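PDB 2W9X: acetylxylan esterase / glucomannan deacetylase from Cellvibrio japonicus, which removes acetyl groups from acetylated xylan and glucomannan of plant cell walls, acting far better on glucomannan. Local coordinates for the interface of chains A and B. Coordinates in Å, arbitrary orientation; residue numbers count along the deposited sequence, not the author numbering. Chains: chain A/B, Putative acetyl xylan esterase.

The interface of chains A and B. Residues chain A 309-310, 313-314, 318; chain B 322, 324, 326.
B:Val324, on strand 320-325, sets its isopropyl group against the last turn of A-chain helix 300-314 at a two-fold interface between two copies of this family 2 carbohydrate esterase, in its GDSL-type hydrolase region. One methyl, CG2, meets CB of A:Lys313 at 3.7 Å; the other, CG1, lies over CA of A:Gly314, where the helix surface carries no side chain. With CG1 anti to the backbone N (chi1 180°), the two methyls straddle the junction of these neighbouring residues. Two residues earlier on the strand, B:Gln322 runs straight out from its CB, and its amide oxygen OE1 rests 3.5 Å from CB of A:Ala310, a van der Waals contact one helical turn from A:Gly314. The aliphatic stem of A:Lys313 crosses that of B:Gln322 at a slant and turns at its end (chi4 -57°). Its ammonium NZ thereby hydrogen-bonds the backbone O of A:His318 at 2.9 Å, in the carbonyl plane and on a lone pair, and lies 3.2 Å from the backbone O of B:Gln322, at an angle too acute for more than a weak hydrogen bond. Water 1 joins ND1 of the A:His318 imidazole to the backbone N of B:Val324; the N lies 3.0 Å from water 1, nearly straight (175° at H), whereas the ND1 side is more bent. CE1 and NE2 of the same ring both come to 3.8 Å of CD of B:Lys326, which lies outside the ring's margin rather than over its face. At the rim B:Lys326, bent at its outer two torsions, brings NZ 2.8 Å from the O of A:Gly314, a hydrogen bond tilted from the carbonyl plane at the helix C-terminus, whose dipole would probably favour an ammonium. The centre of the patch lies about 28 Å from the nucleophile A:Ser151; this pairing may not be the biological one.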
# COMPACT_ATOMS: atom_id res chain seq x y z
N VAL A 309 -8.44 -5.90 -1.15
CA VAL A 309 -7.36 -5.40 -0.29
C VAL A 309 -7.93 -4.72 0.97
O VAL A 309 -7.47 -4.98 2.08
CB VAL A 309 -6.42 -4.43 -1.07
CG1 VAL A 309 -5.42 -3.76 -0.11
CG2 VAL A 309 -5.66 -5.19 -2.15
N ALA A 310 -8.92 -3.84 0.80
CA ALA A 310 -9.56 -3.16 1.95
C ALA A 310 -10.15 -4.17 2.95
O ALA A 310 -10.05 -4.01 4.17
CB ALA A 310 -10.63 -2.22 1.45
N LYS A 313 -7.34 -6.14 4.89
CA LYS A 313 -6.83 -5.28 5.96
C LYS A 313 -7.85 -5.06 7.09
O LYS A 313 -7.49 -5.07 8.26
CB LYS A 313 -6.35 -3.94 5.40
CG LYS A 313 -5.12 -4.00 4.50
CD LYS A 313 -4.97 -2.65 3.75
CE LYS A 313 -3.68 -2.62 2.93
NZ LYS A 313 -2.49 -2.88 3.80
N GLY A 314 -9.12 -4.88 6.74
CA GLY A 314 -10.20 -4.71 7.72
C GLY A 314 -10.33 -5.93 8.62
O GLY A 314 -10.71 -5.81 9.79
N HIS A 318 -2.81 -7.43 7.04
CA HIS A 318 -2.39 -6.12 6.56
C HIS A 318 -1.28 -6.18 5.50
O HIS A 318 -1.09 -5.22 4.75
CB HIS A 318 -1.97 -5.23 7.74
CG HIS A 318 -3.05 -5.04 8.78
ND1 HIS A 318 -4.19 -4.30 8.56
CD2 HIS A 318 -3.13 -5.49 10.07
CE1 HIS A 318 -4.93 -4.31 9.66
NE2 HIS A 318 -4.30 -5.01 10.59
N GLN B 322 -3.05 1.83 1.47
CA GLN B 322 -4.08 1.93 2.49
C GLN B 322 -3.59 1.31 3.80
O GLN B 322 -2.88 0.29 3.79
CB GLN B 322 -5.34 1.21 2.01
CG GLN B 322 -6.50 1.13 3.02
CD GLN B 322 -7.76 0.55 2.40
OE1 GLN B 322 -7.68 -0.27 1.49
NE2 GLN B 322 -8.93 0.97 2.91
N VAL B 324 -5.61 0.18 7.37
CA VAL B 324 -6.85 0.04 8.15
C VAL B 324 -6.47 -0.29 9.58
O VAL B 324 -5.82 -1.33 9.84
CB VAL B 324 -7.77 -1.06 7.59
CG1 VAL B 324 -9.02 -1.17 8.43
CG2 VAL B 324 -8.09 -0.78 6.12
N LYS B 326 -7.16 -1.08 13.70
CA LYS B 326 -8.04 -1.97 14.45
C LYS B 326 -7.63 -1.99 15.93
O LYS B 326 -6.48 -1.68 16.27
CB LYS B 326 -7.93 -3.42 13.93
CG LYS B 326 -8.14 -3.61 12.40
CD LYS B 326 -7.85 -5.05 12.01
CE LYS B 326 -8.81 -6.07 12.68
NZ LYS B 326 -10.22 -5.61 12.52
O HOH W 1 -3.80 -2.19 6.97